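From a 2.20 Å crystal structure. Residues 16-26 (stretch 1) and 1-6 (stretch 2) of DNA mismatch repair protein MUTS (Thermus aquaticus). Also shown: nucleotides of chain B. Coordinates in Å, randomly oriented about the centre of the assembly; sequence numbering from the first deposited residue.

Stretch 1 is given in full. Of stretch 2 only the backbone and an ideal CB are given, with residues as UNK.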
# COMPACT_ATOMS: atom_id res chain seq x y z
N LEU C 16 31.69 -19.77 13.00
CA LEU C 16 30.26 -19.64 12.72
C LEU C 16 30.01 -18.74 11.52
O LEU C 16 29.27 -19.11 10.60
CB LEU C 16 29.51 -19.07 13.94
CG LEU C 16 27.99 -18.92 13.78
CD1 LEU C 16 27.36 -20.30 13.62
CD2 LEU C 16 27.40 -18.22 15.00
N LEU C 17 30.63 -17.57 11.53
CA LEU C 17 30.47 -16.62 10.43
C LEU C 17 30.96 -17.21 9.11
O LEU C 17 30.56 -16.76 8.04
CB LEU C 17 31.19 -15.31 10.76
CG LEU C 17 30.53 -14.52 11.88
CD1 LEU C 17 31.33 -13.26 12.19
CD2 LEU C 17 29.10 -14.16 11.47
N GLN C 18 31.83 -18.21 9.20
CA GLN C 18 32.34 -18.86 8.00
C GLN C 18 31.25 -19.77 7.48
O GLN C 18 30.84 -19.67 6.32
CB GLN C 18 33.59 -19.68 8.31
CG GLN C 18 34.88 -18.97 8.00
CD GLN C 18 35.03 -18.65 6.52
OE1 GLN C 18 34.95 -19.55 5.68
NE2 GLN C 18 35.24 -17.38 6.21
N GLN C 19 30.78 -20.66 8.35
CA GLN C 19 29.72 -21.60 8.01
C GLN C 19 28.57 -20.80 7.40
O GLN C 19 27.92 -21.25 6.46
CB GLN C 19 29.26 -22.32 9.29
CG GLN C 19 28.14 -23.32 9.10
CD GLN C 19 27.75 -24.00 10.39
OE1 GLN C 19 27.39 -23.34 11.37
NE2 GLN C 19 27.82 -25.32 10.41
N TYR C 20 28.35 -19.60 7.94
CA TYR C 20 27.29 -18.70 7.48
C TYR C 20 27.55 -18.13 6.08
O TYR C 20 26.72 -18.27 5.18
CB TYR C 20 27.15 -17.54 8.48
CG TYR C 20 26.40 -16.33 7.94
CD1 TYR C 20 25.03 -16.38 7.72
CD2 TYR C 20 27.07 -15.15 7.66
CE1 TYR C 20 24.34 -15.28 7.22
CE2 TYR C 20 26.40 -14.04 7.15
CZ TYR C 20 25.03 -14.11 6.94
OH TYR C 20 24.36 -13.02 6.44
N VAL C 21 28.69 -17.47 5.93
CA VAL C 21 29.08 -16.86 4.67
C VAL C 21 29.17 -17.86 3.52
O VAL C 21 28.87 -17.52 2.37
CB VAL C 21 30.44 -16.12 4.83
CG1 VAL C 21 31.01 -15.73 3.47
CG2 VAL C 21 30.25 -14.87 5.69
N GLU C 22 29.57 -19.08 3.83
CA GLU C 22 29.70 -20.13 2.82
C GLU C 22 28.34 -20.44 2.18
O GLU C 22 28.22 -20.48 0.96
CB GLU C 22 30.24 -21.41 3.46
CG GLU C 22 31.01 -22.30 2.50
CD GLU C 22 32.40 -21.75 2.20
OE1 GLU C 22 33.21 -21.64 3.16
OE2 GLU C 22 32.68 -21.43 1.02
N LEU C 23 27.33 -20.66 3.03
CA LEU C 23 25.99 -20.95 2.55
C LEU C 23 25.39 -19.75 1.83
O LEU C 23 24.83 -19.88 0.74
CB LEU C 23 25.08 -21.33 3.73
CG LEU C 23 25.45 -22.59 4.53
CD1 LEU C 23 24.57 -22.69 5.77
CD2 LEU C 23 25.27 -23.81 3.65
N ARG C 24 25.54 -18.58 2.44
CA ARG C 24 25.01 -17.34 1.88
C ARG C 24 25.33 -17.17 0.41
O ARG C 24 24.43 -17.02 -0.42
CB ARG C 24 25.55 -16.14 2.66
CG ARG C 24 25.00 -14.81 2.22
CD ARG C 24 25.92 -13.69 2.64
NE ARG C 24 27.26 -13.90 2.09
CZ ARG C 24 28.31 -13.12 2.32
NH1 ARG C 24 28.20 -12.06 3.12
NH2 ARG C 24 29.48 -13.41 1.77
N ASP C 25 26.62 -17.18 0.08
CA ASP C 25 27.06 -17.00 -1.30
C ASP C 25 26.48 -18.03 -2.27
O ASP C 25 26.42 -17.79 -3.47
CB ASP C 25 28.59 -17.02 -1.38
CG ASP C 25 29.22 -15.82 -0.69
OD1 ASP C 25 28.86 -14.67 -1.04
OD2 ASP C 25 30.08 -16.02 0.19
N GLN C 26 26.06 -19.17 -1.74
CA GLN C 26 25.47 -20.21 -2.56
C GLN C 26 24.08 -19.81 -3.08
O GLN C 26 23.61 -20.38 -4.06
CB GLN C 26 25.35 -21.51 -1.77
CG GLN C 26 26.66 -22.24 -1.58
CD GLN C 26 26.54 -23.44 -0.68
OE1 GLN C 26 25.59 -24.22 -0.78
NE2 GLN C 26 27.51 -23.62 0.22
N UNK C 1 35.89 -10.52 -4.71
CA UNK C 1 34.91 -11.62 -4.95
C UNK C 1 33.91 -11.66 -3.80
O UNK C 1 33.72 -10.67 -3.09
CB UNK C 1 35.61 -12.97 -5.09
N UNK C 2 33.28 -12.82 -3.62
CA UNK C 2 32.31 -12.98 -2.54
C UNK C 2 32.75 -14.09 -1.59
O UNK C 2 33.20 -15.16 -2.02
CB UNK C 2 30.92 -13.28 -3.10
N UNK C 3 32.61 -13.82 -0.30
CA UNK C 3 33.01 -14.77 0.72
C UNK C 3 33.51 -13.97 1.90
O UNK C 3 34.25 -14.47 2.74
CB UNK C 3 34.07 -15.74 0.21
N UNK C 4 33.08 -12.71 1.94
CA UNK C 4 33.47 -11.80 3.00
C UNK C 4 32.25 -11.07 3.57
O UNK C 4 31.40 -10.58 2.84
CB UNK C 4 34.50 -10.79 2.48
N UNK C 5 32.21 -11.02 4.90
CA UNK C 5 31.11 -10.38 5.62
C UNK C 5 31.43 -8.93 5.96
O UNK C 5 32.55 -8.60 6.31
CB UNK C 5 30.79 -11.16 6.90
N UNK C 6 30.42 -8.07 5.84
CA UNK C 6 30.59 -6.66 6.15
C UNK C 6 30.76 -6.49 7.65
O UNK C 6 30.17 -7.23 8.44
CB UNK C 6 29.40 -5.84 5.64
P DT B 15 32.53 -19.42 16.57
OP1 DT B 15 32.51 -18.87 15.19
OP2 DT B 15 33.15 -20.75 16.83
O5' DT B 15 33.24 -18.33 17.47
C5' DT B 15 32.87 -18.20 18.84
C4' DT B 15 33.66 -17.09 19.49
O4' DT B 15 33.38 -17.14 20.90
C3' DT B 15 35.17 -17.27 19.38
O3' DT B 15 35.80 -15.98 19.42
C2' DT B 15 35.51 -18.12 20.58
C1' DT B 15 34.46 -17.72 21.61
N1 DT B 15 33.91 -18.84 22.39
C2 DT B 15 33.56 -18.60 23.70
O2 DT B 15 33.70 -17.52 24.25
N3 DT B 15 33.02 -19.69 24.36
C4 DT B 15 32.82 -20.96 23.84
O4 DT B 15 32.32 -21.84 24.55
C5 DT B 15 33.21 -21.13 22.46
C7 DT B 15 33.02 -22.47 21.82
C6 DT B 15 33.74 -20.08 21.82
P DC B 14 27.66 -24.19 17.80
OP1 DC B 14 27.77 -24.53 16.35
OP2 DC B 14 28.05 -25.19 18.82
O5' DC B 14 28.47 -22.83 18.02
C5' DC B 14 28.11 -21.66 17.30
C4' DC B 14 28.94 -20.48 17.74
O4' DC B 14 28.69 -20.19 19.14
C3' DC B 14 30.45 -20.66 17.60
O3' DC B 14 31.02 -19.44 17.13
C2' DC B 14 30.89 -20.96 19.02
C1' DC B 14 29.93 -20.12 19.84
N1 DC B 14 29.69 -20.56 21.23
C2 DC B 14 29.97 -19.66 22.28
O2 DC B 14 30.44 -18.54 22.01
N3 DC B 14 29.73 -20.04 23.56
C4 DC B 14 29.23 -21.25 23.81
N4 DC B 14 28.99 -21.57 25.09
C5 DC B 14 28.97 -22.19 22.77
C6 DC B 14 29.21 -21.80 21.51

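Stretch 1 is a helix that turns L17, V21, R24 and D25 toward a chain segment without regular secondary structure, while Y20 points sideways and its ring reaches the segment. No hydrogen bond joins the two, so shape, apolar packing and close polar approaches without hydrogen bonds set the rules.

Position 1 has nothing of stretch 1 within 5.5 Å of its ideal CB. Open space sets no preference, and almost any side chain would serve. The deposited residue is selenomethionine M1, which makes no contact with the helix.

Position 2 points its CB toward the helix, where the ideal CB already lies 3.2 Å from OD1 of D25. That is tight, so the remainder of the side chain must turn aside. A small residue would suit, as would a longer one that bends clear of D25; a polar or basic chain would be natural beside a carboxylate, with the guanidinium of R24 also near. The deposited residue is E2, an acid beside an acid. With chi1 m and chi2 m, OE1 of E2 lies 4.7 Å from OD1 of D25, farther than its CB at 3.2 Å. The charge of D25 is met by R24 in a salt bridge, NH2 of R24 to OD2 of D25 at 3.1 Å.

Position 3 is decided by its backbone. With phi 147° and psi 21°, a CB would be jammed against the carbonyl O of the residue before, which by itself calls for glycine; the helix is not the cause, since CA-to-CB would point away from it. G3 is found, and the backbone itself packs closely: CG1 of V21 lies 3.4 Å from C of G3, and OD2 of D25 lies 3.2 Å from CA of G3.

Position 4 directs its CB away, with no helix atom within 5.5 Å, so polar or apolar chains would fit equally. The deposited residue is selenomethionine M4, whose CB lies 5.7 Å from NH2 of R24, the nearest its side chain comes to the helix. Its backbone does the touching: O of M4 sits 3.5 Å from NH1 of R24, at the guanidinium edge, without a hydrogen bond.

Position 5 points sideways, yet its ideal CB is 3.9 Å from CG2 of V21, with L17 and Y20 beyond. This apolar hollow invites a branched aliphatic chain or methionine. L5 fills it, with chi1 t and chi2 p: CD2 reaches CD2 of L17 at 3.6 Å, while CD1 meets CE2 of Y20 at 3.7 Å, at the ring edge. It gives the largest covered area of the segment.

Position 6 points sideways into space free of helix atoms, so the helix sets little preference and many side chains would serve, a long polar one among them. K6 extends all-t, leading away to a hydrogen bond elsewhere in the structure.

Stretch 2, residues 1-6: MEGMLK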
# COMPACT_ATOMS: atom_id res chain seq x y z
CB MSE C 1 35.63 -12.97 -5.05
CG MSE C 1 37.10 -12.91 -5.45
SE MSE C 1 38.28 -12.32 -4.00
CE MSE C 1 38.22 -13.92 -2.91
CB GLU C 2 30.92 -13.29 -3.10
CG GLU C 2 30.38 -12.20 -4.03
CD GLU C 2 30.70 -10.80 -3.53
OE1 GLU C 2 30.32 -10.46 -2.39
OE2 GLU C 2 31.34 -10.04 -4.29
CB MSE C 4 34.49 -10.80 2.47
CG MSE C 4 34.05 -10.06 1.22
SE MSE C 4 35.54 -9.17 0.37
CE MSE C 4 35.69 -7.64 1.55
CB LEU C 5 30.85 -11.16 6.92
CG LEU C 5 29.71 -10.71 7.83
CD1 LEU C 5 28.38 -10.89 7.11
CD2 LEU C 5 29.74 -11.53 9.11
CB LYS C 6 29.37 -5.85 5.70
CG LYS C 6 29.39 -4.40 6.18
CD LYS C 6 28.12 -3.67 5.79
CE LYS C 6 28.12 -2.25 6.33
NZ LYS C 6 26.88 -1.52 5.95
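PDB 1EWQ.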